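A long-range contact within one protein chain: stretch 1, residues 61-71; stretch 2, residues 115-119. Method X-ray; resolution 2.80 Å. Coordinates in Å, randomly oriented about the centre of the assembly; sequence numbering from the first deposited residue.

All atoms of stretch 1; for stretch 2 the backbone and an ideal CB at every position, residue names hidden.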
# COMPACT_ATOMS: atom_id res chain seq x y z
N LEU A 61 0.54 -12.49 8.25
CA LEU A 61 0.11 -13.87 8.13
C LEU A 61 0.39 -14.60 9.44
O LEU A 61 -0.48 -15.30 9.97
CB LEU A 61 0.82 -14.55 6.97
CG LEU A 61 0.67 -13.92 5.59
CD1 LEU A 61 1.46 -14.69 4.53
CD2 LEU A 61 -0.79 -13.83 5.17
N LEU A 62 1.57 -14.39 10.01
CA LEU A 62 1.90 -15.00 11.30
C LEU A 62 0.96 -14.54 12.40
O LEU A 62 0.52 -15.34 13.21
CB LEU A 62 3.32 -14.65 11.71
CG LEU A 62 4.42 -15.03 10.73
CD1 LEU A 62 5.74 -15.03 11.47
CD2 LEU A 62 4.17 -16.38 10.08
N VAL A 63 0.65 -13.26 12.41
CA VAL A 63 -0.27 -12.70 13.41
C VAL A 63 -1.65 -13.33 13.31
O VAL A 63 -2.25 -13.70 14.32
CB VAL A 63 -0.39 -11.17 13.23
CG1 VAL A 63 -1.51 -10.60 14.10
CG2 VAL A 63 0.93 -10.51 13.58
N LYS A 64 -2.14 -13.51 12.09
CA LYS A 64 -3.46 -14.11 11.96
C LYS A 64 -3.50 -15.58 12.40
O LYS A 64 -4.52 -16.04 12.91
CB LYS A 64 -4.01 -13.96 10.55
CG LYS A 64 -5.48 -14.35 10.48
CD LYS A 64 -6.32 -13.71 11.57
CE LYS A 64 -7.73 -14.28 11.56
NZ LYS A 64 -8.52 -13.76 12.71
N LEU A 65 -2.42 -16.32 12.16
CA LEU A 65 -2.35 -17.74 12.58
C LEU A 65 -2.22 -17.83 14.09
O LEU A 65 -2.99 -18.54 14.75
CB LEU A 65 -1.16 -18.44 11.94
CG LEU A 65 -1.14 -18.52 10.42
CD1 LEU A 65 0.10 -19.27 9.96
CD2 LEU A 65 -2.40 -19.19 9.90
N ALA A 66 -1.29 -17.05 14.64
CA ALA A 66 -1.16 -16.89 16.10
C ALA A 66 -2.49 -16.62 16.81
O ALA A 66 -2.71 -17.07 17.93
CB ALA A 66 -0.16 -15.78 16.41
N GLU A 67 -3.37 -15.89 16.14
CA GLU A 67 -4.71 -15.61 16.64
C GLU A 67 -5.72 -16.73 16.41
O GLU A 67 -6.78 -16.72 17.03
CB GLU A 67 -5.27 -14.37 15.95
CG GLU A 67 -4.77 -13.04 16.46
CD GLU A 67 -5.54 -11.90 15.85
OE1 GLU A 67 -5.97 -12.04 14.66
OE2 GLU A 67 -5.72 -10.87 16.56
N SER A 68 -5.43 -17.65 15.51
CA SER A 68 -6.41 -18.66 15.12
C SER A 68 -6.49 -19.82 16.09
O SER A 68 -5.56 -20.07 16.87
CB SER A 68 -6.06 -19.21 13.73
OG SER A 68 -6.01 -18.16 12.78
N PRO A 69 -7.60 -20.56 16.04
CA PRO A 69 -7.66 -21.79 16.83
C PRO A 69 -6.59 -22.75 16.36
O PRO A 69 -6.35 -22.87 15.16
CB PRO A 69 -9.07 -22.34 16.53
CG PRO A 69 -9.86 -21.16 16.09
CD PRO A 69 -8.88 -20.26 15.37
N ARG A 70 -5.93 -23.40 17.30
CA ARG A 70 -4.83 -24.33 17.02
C ARG A 70 -3.72 -23.73 16.15
O ARG A 70 -2.95 -24.47 15.52
CB ARG A 70 -5.39 -25.63 16.42
CG ARG A 70 -6.32 -26.38 17.36
CD ARG A 70 -6.80 -27.67 16.71
NE ARG A 70 -5.68 -28.57 16.46
CZ ARG A 70 -5.74 -29.66 15.71
NH1 ARG A 70 -6.88 -30.03 15.12
NH2 ARG A 70 -4.65 -30.41 15.55
N ARG A 71 -3.62 -22.40 16.15
CA ARG A 71 -2.58 -21.66 15.42
C ARG A 71 -2.50 -22.02 13.94
O ARG A 71 -1.43 -21.99 13.33
CB ARG A 71 -1.23 -21.83 16.12
CG ARG A 71 -1.00 -20.82 17.22
CD ARG A 71 0.12 -21.32 18.12
NE ARG A 71 0.44 -20.56 19.34
CZ ARG A 71 1.48 -20.87 20.11
NH1 ARG A 71 2.26 -21.90 19.79
NH2 ARG A 71 1.74 -20.15 21.20
N UNK A 115 -3.44 -26.92 5.42
CA UNK A 115 -3.41 -26.03 6.57
C UNK A 115 -2.05 -25.35 6.62
O UNK A 115 -1.04 -25.97 6.31
CB UNK A 115 -3.69 -26.79 7.87
N UNK A 116 -2.06 -24.08 7.02
CA UNK A 116 -0.84 -23.36 7.37
C UNK A 116 -0.83 -23.24 8.90
O UNK A 116 -1.74 -22.69 9.48
CB UNK A 116 -0.77 -21.99 6.69
N UNK A 117 0.20 -23.79 9.52
CA UNK A 117 0.29 -23.85 10.96
C UNK A 117 1.53 -23.08 11.39
O UNK A 117 2.61 -23.25 10.80
CB UNK A 117 0.33 -25.30 11.45
N UNK A 118 1.37 -22.23 12.40
CA UNK A 118 2.47 -21.47 12.97
C UNK A 118 3.30 -22.34 13.89
O UNK A 118 2.77 -22.90 14.83
CB UNK A 118 1.95 -20.25 13.73
N UNK A 119 4.60 -22.47 13.61
CA UNK A 119 5.50 -23.25 14.46
C UNK A 119 5.74 -22.56 15.80
O UNK A 119 5.44 -21.39 15.95
CB UNK A 119 6.83 -23.48 13.75

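Residues 115 to 118 belong to an extended strand that begins earlier in the chain and runs almost perpendicular to the helix of stretch 1: the two axes make an angle of 88° and approach to 8.1 Å. The chain that follows the helix turns back so that Arg-71 meets the strand near its end.

At position 115 the backbone is extended and the CA-to-CB bond points sideways. Nothing of stretch 1 lies within 5.5 Å of the ideal CB, so this contact sets little limit on size or polarity. The deposited residue is Phe-115, whose ring (chi1 m) makes no contact with stretch 1.

Position 116 also directs its CB sideways, but here the ideal CB lies 4.3 Å from Leu-65 CD1. That methyl group offers an apolar neighbour without a polar partner, which suits a small or medium aliphatic side chain. The residue is Ala-116. Its CB packs on Leu-65 CD1 at 4.3 Å, and its main chain comes closer still, with Ala-116 O 3.6 Å from Leu-65 CD2.

At 117 the CB points away from stretch 1, and the nearest atom to its ideal position is Arg-71 O, at 4.2 Å. A beta-branched residue would fit the extended backbone (phi/psi -118/133), though other side chains could be accommodated on this side. Ile-117 is found, with chi1 m and chi2 t. Its main chain makes the more telling contact: Ile-117 CA approaches Arg-71 O at 3.5 Å in a CA-H...O geometry.

Position 118 faces stretch 1 directly. Its ideal CB is 3.8 Å from Arg-71 O and 4.0 Å from Leu-65 CB, while beyond it the side chains of Leu-62, Leu-65 and Ala-66 form an apolar surface. An aliphatic side chain of some length, such as leucine, isoleucine or methionine, would reach that surface; a charged group would find no partner on these three side chains. Leu-118 (chi1 t, chi2 p) sends CD2 to 3.6 Å from Ala-66 CB and CD1 to 4.2 Å from Leu-62 CD2, and has the largest area of the strand covered by stretch 1. Its main chain also joins the two stretches: Leu-118 N donates a nearly linear hydrogen bond to Arg-71 O at 3.0 Å.

At 119 the CB points away and has no atom of stretch 1 within 5.5 Å, leaving the choice open as far as this contact is concerned. Thr-119 occupies the N-cap position of a following helix, and its side chain caps a backbone N just past the stretch.

Stretch 2, residues 115-119: FAILT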
# COMPACT_ATOMS: atom_id res chain seq x y z
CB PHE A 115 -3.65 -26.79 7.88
CG PHE A 115 -5.10 -27.00 8.21
CD1 PHE A 115 -5.88 -25.95 8.68
CD2 PHE A 115 -5.67 -28.26 8.09
CE1 PHE A 115 -7.21 -26.15 9.01
CE2 PHE A 115 -7.00 -28.46 8.42
CZ PHE A 115 -7.78 -27.41 8.88
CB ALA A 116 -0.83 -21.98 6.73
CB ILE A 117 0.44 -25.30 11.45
CG1 ILE A 117 -0.71 -26.17 10.92
CG2 ILE A 117 0.51 -25.33 12.98
CD1 ILE A 117 -0.48 -27.65 11.03
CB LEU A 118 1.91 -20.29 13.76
CG LEU A 118 2.86 -19.37 14.54
CD1 LEU A 118 3.85 -18.70 13.61
CD2 LEU A 118 2.05 -18.33 15.30
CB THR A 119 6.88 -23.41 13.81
OG1 THR A 119 7.45 -22.12 13.61
CG2 THR A 119 6.76 -24.15 12.49
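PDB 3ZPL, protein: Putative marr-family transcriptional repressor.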